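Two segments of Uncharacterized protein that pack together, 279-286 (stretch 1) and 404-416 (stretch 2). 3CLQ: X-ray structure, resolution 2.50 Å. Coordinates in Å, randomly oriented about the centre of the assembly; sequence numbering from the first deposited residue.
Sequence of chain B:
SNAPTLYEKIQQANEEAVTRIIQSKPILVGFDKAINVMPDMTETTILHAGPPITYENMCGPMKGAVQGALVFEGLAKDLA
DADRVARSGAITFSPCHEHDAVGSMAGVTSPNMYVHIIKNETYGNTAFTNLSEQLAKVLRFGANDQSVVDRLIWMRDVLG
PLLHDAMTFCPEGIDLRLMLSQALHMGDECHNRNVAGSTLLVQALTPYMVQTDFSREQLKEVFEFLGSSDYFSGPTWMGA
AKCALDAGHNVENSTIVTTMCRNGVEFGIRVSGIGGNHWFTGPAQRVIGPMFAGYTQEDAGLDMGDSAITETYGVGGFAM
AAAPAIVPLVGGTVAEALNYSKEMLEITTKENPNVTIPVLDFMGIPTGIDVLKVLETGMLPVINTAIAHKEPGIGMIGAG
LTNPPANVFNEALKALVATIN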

# COMPACT_ATOMS: atom_id res chain seq x y z
N TRP B 279 -20.99 11.57 -29.11
CA TRP B 279 -20.51 10.22 -28.79
C TRP B 279 -20.14 9.46 -30.05
O TRP B 279 -20.82 9.57 -31.04
CB TRP B 279 -21.62 9.42 -28.09
CG TRP B 279 -21.92 9.86 -26.72
CD1 TRP B 279 -22.93 10.67 -26.33
CD2 TRP B 279 -21.20 9.50 -25.53
NE1 TRP B 279 -22.89 10.85 -24.97
CE2 TRP B 279 -21.84 10.14 -24.45
CE3 TRP B 279 -20.08 8.70 -25.27
CZ2 TRP B 279 -21.39 10.01 -23.13
CZ3 TRP B 279 -19.65 8.57 -23.97
CH2 TRP B 279 -20.30 9.22 -22.91
N PHE B 280 -19.07 8.68 -29.99
CA PHE B 280 -18.74 7.77 -31.06
C PHE B 280 -18.81 6.38 -30.50
O PHE B 280 -18.21 6.10 -29.47
CB PHE B 280 -17.34 8.08 -31.59
CG PHE B 280 -17.25 9.42 -32.23
CD1 PHE B 280 -17.61 9.60 -33.55
CD2 PHE B 280 -16.85 10.53 -31.49
CE1 PHE B 280 -17.55 10.85 -34.13
CE2 PHE B 280 -16.79 11.79 -32.08
CZ PHE B 280 -17.14 11.95 -33.40
N THR B 281 -19.55 5.52 -31.18
CA THR B 281 -20.06 4.28 -30.60
C THR B 281 -19.75 3.07 -31.46
O THR B 281 -19.86 3.10 -32.70
CB THR B 281 -21.59 4.36 -30.41
OG1 THR B 281 -22.23 4.78 -31.65
CG2 THR B 281 -21.93 5.33 -29.29
N GLY B 282 -19.38 1.98 -30.80
CA GLY B 282 -19.23 0.73 -31.51
C GLY B 282 -19.73 -0.37 -30.62
O GLY B 282 -20.23 -0.11 -29.53
N PRO B 283 -19.60 -1.61 -31.07
CA PRO B 283 -19.98 -2.79 -30.31
C PRO B 283 -19.04 -3.00 -29.14
O PRO B 283 -17.81 -2.98 -29.31
CB PRO B 283 -19.80 -3.92 -31.32
CG PRO B 283 -19.77 -3.24 -32.68
CD PRO B 283 -19.04 -1.98 -32.38
N ALA B 284 -19.58 -3.19 -27.95
CA ALA B 284 -18.75 -3.55 -26.81
C ALA B 284 -18.21 -4.97 -27.06
O ALA B 284 -18.87 -5.77 -27.71
CB ALA B 284 -19.54 -3.47 -25.53
N GLN B 285 -17.02 -5.24 -26.53
CA GLN B 285 -16.25 -6.45 -26.81
C GLN B 285 -16.23 -7.47 -25.66
O GLN B 285 -16.55 -7.14 -24.52
CB GLN B 285 -14.81 -6.02 -27.08
CG GLN B 285 -14.71 -5.02 -28.21
CD GLN B 285 -15.13 -5.64 -29.50
OE1 GLN B 285 -14.58 -6.66 -29.90
NE2 GLN B 285 -16.11 -5.04 -30.17
N ARG B 286 -15.82 -8.70 -25.94
CA ARG B 286 -15.66 -9.68 -24.88
C ARG B 286 -14.40 -9.32 -24.14
O ARG B 286 -13.50 -8.74 -24.72
CB ARG B 286 -15.49 -11.09 -25.43
CG ARG B 286 -16.44 -11.45 -26.55
CD ARG B 286 -16.58 -12.97 -26.68
NE ARG B 286 -17.89 -13.47 -26.25
CZ ARG B 286 -18.27 -13.63 -24.99
NH1 ARG B 286 -17.46 -13.34 -23.99
NH2 ARG B 286 -19.48 -14.09 -24.72
N PRO B 404 -11.27 -1.27 -26.98
CA PRO B 404 -12.39 -0.64 -27.67
C PRO B 404 -12.40 -1.21 -29.07
O PRO B 404 -11.40 -1.81 -29.47
CB PRO B 404 -12.00 0.84 -27.70
CG PRO B 404 -10.87 0.99 -26.78
CD PRO B 404 -10.17 -0.33 -26.75
N PRO B 405 -13.50 -1.06 -29.81
CA PRO B 405 -13.59 -1.53 -31.19
C PRO B 405 -12.96 -0.55 -32.19
O PRO B 405 -13.06 0.65 -32.01
CB PRO B 405 -15.09 -1.64 -31.43
CG PRO B 405 -15.67 -0.56 -30.58
CD PRO B 405 -14.76 -0.41 -29.38
N ALA B 406 -12.35 -1.06 -33.25
CA ALA B 406 -11.61 -0.22 -34.17
C ALA B 406 -12.40 0.96 -34.73
O ALA B 406 -11.87 2.07 -34.83
CB ALA B 406 -11.04 -1.05 -35.31
N ASN B 407 -13.66 0.72 -35.08
CA ASN B 407 -14.48 1.69 -35.86
C ASN B 407 -14.61 3.03 -35.16
O ASN B 407 -14.61 4.10 -35.78
CB ASN B 407 -15.90 1.14 -36.15
CG ASN B 407 -16.80 1.15 -34.91
OD1 ASN B 407 -16.59 0.37 -33.97
ND2 ASN B 407 -17.77 2.07 -34.88
N VAL B 408 -14.75 2.98 -33.85
CA VAL B 408 -15.03 4.17 -33.10
C VAL B 408 -14.00 5.28 -33.35
O VAL B 408 -14.34 6.46 -33.39
CB VAL B 408 -15.22 3.81 -31.61
CG1 VAL B 408 -14.20 4.51 -30.73
CG2 VAL B 408 -16.66 4.05 -31.21
N PHE B 409 -12.74 4.89 -33.57
CA PHE B 409 -11.66 5.82 -33.89
C PHE B 409 -11.71 6.37 -35.33
O PHE B 409 -11.50 7.56 -35.56
CB PHE B 409 -10.31 5.16 -33.61
CG PHE B 409 -10.12 4.82 -32.15
CD1 PHE B 409 -9.49 5.71 -31.29
CD2 PHE B 409 -10.60 3.62 -31.63
CE1 PHE B 409 -9.33 5.40 -29.95
CE2 PHE B 409 -10.43 3.31 -30.29
CZ PHE B 409 -9.80 4.20 -29.45
N ASN B 410 -11.99 5.50 -36.29
CA ASN B 410 -12.23 5.93 -37.67
C ASN B 410 -13.24 7.06 -37.76
O ASN B 410 -13.02 8.05 -38.45
CB ASN B 410 -12.72 4.77 -38.52
CG ASN B 410 -11.62 3.81 -38.88
OD1 ASN B 410 -11.29 3.66 -40.05
ND2 ASN B 410 -11.02 3.16 -37.89
N GLU B 411 -14.37 6.91 -37.07
CA GLU B 411 -15.42 7.91 -37.16
C GLU B 411 -14.90 9.20 -36.54
O GLU B 411 -15.01 10.28 -37.13
CB GLU B 411 -16.67 7.40 -36.46
CG GLU B 411 -17.01 5.96 -36.84
CD GLU B 411 -18.35 5.48 -36.30
OE1 GLU B 411 -18.91 4.53 -36.89
OE2 GLU B 411 -18.86 6.04 -35.30
N ALA B 412 -14.30 9.08 -35.37
CA ALA B 412 -13.64 10.21 -34.73
C ALA B 412 -12.87 11.06 -35.75
O ALA B 412 -13.13 12.25 -35.90
CB ALA B 412 -12.72 9.72 -33.70
N LEU B 413 -11.93 10.43 -36.45
CA LEU B 413 -11.09 11.14 -37.39
C LEU B 413 -11.88 11.84 -38.47
O LEU B 413 -11.52 12.93 -38.90
CB LEU B 413 -10.11 10.18 -38.09
CG LEU B 413 -9.08 10.91 -38.95
CD1 LEU B 413 -7.98 11.45 -38.04
CD2 LEU B 413 -8.50 10.04 -40.07
N LYS B 414 -12.93 11.18 -38.93
CA LYS B 414 -13.72 11.72 -40.03
C LYS B 414 -14.52 12.93 -39.52
O LYS B 414 -14.67 13.93 -40.21
CB LYS B 414 -14.62 10.63 -40.61
CG LYS B 414 -15.29 11.01 -41.90
CD LYS B 414 -16.32 9.97 -42.29
CE LYS B 414 -17.25 10.47 -43.38
NZ LYS B 414 -16.63 10.43 -44.74
N ALA B 415 -15.01 12.84 -38.29
CA ALA B 415 -15.71 13.96 -37.68
C ALA B 415 -14.75 15.15 -37.45
O ALA B 415 -15.12 16.31 -37.62
CB ALA B 415 -16.35 13.53 -36.39
N LEU B 416 -13.51 14.84 -37.07
CA LEU B 416 -12.46 15.84 -36.95
C LEU B 416 -12.13 16.53 -38.27
O LEU B 416 -12.34 17.73 -38.40
CB LEU B 416 -11.21 15.19 -36.38
CG LEU B 416 -11.27 14.95 -34.86
CD1 LEU B 416 -10.14 14.02 -34.45
CD2 LEU B 416 -11.23 16.28 -34.08
O HOH W 1 -21.03 5.92 -33.73

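A short strand that takes in Phe280 and ends at Pro283 lies nearly antiparallel to the helix that runs on through Leu416, their N-to-C directions 158° apart and their axes approaching to 7.3 Å. The backbones come near each other at Phe280 and Val408, whose CA atoms are 5.6 Å apart.

Gly282 has no room for a CB. An ideal CB there would point toward the other stretch and sit 2.4 Å from Asn407 OD1 and 2.7 Å from Pro405 CG, both clashes; without it, Gly282 CA rests 3.6 Å from Asn407 OD1. Val408 fills the space beside the strand backbone, its CG2 3.1 Å from Phe280 O and 3.2 Å from Thr281 N, with chi1 at 120°, between wells.

Phe280 buries the most surface. Its ring lies along the helix, with Ala412 CA 4.1 Å from the ring centroid and 13° off the normal, a CH-pi contact over the face. One turn on, Ala415 CB meets Phe280 CZ at 3.5 Å near the ring plane. The ring face thus packs on the backbone at Ala412, while the methyl of Ala415 packs at its edge.

Polar groups also join the two stretches. Asn407 ND2 donates to Thr281 O at 3.2 Å, the one direct hydrogen bond across the contact, and a weak bond from Asn407 ND2 to Glu411 OE1 (3.4 Å) ties the amide to the next turn. Thr281 points its CB away, yet its backbone is still engaged: water 1 accepts from Thr281 N at 3.0 Å and donates to Glu411 OE2 at 2.7 Å, bridging strand and helix.

Beyond Gly282, the contact becomes proline against proline, Pro283 CD to Pro405 CB at 4.1 Å. Gln285 folds back so that its NE2 donates to Pro283 O at 2.8 Å, which leaves Gln285 NE2 3.8 Å from Pro405 CB.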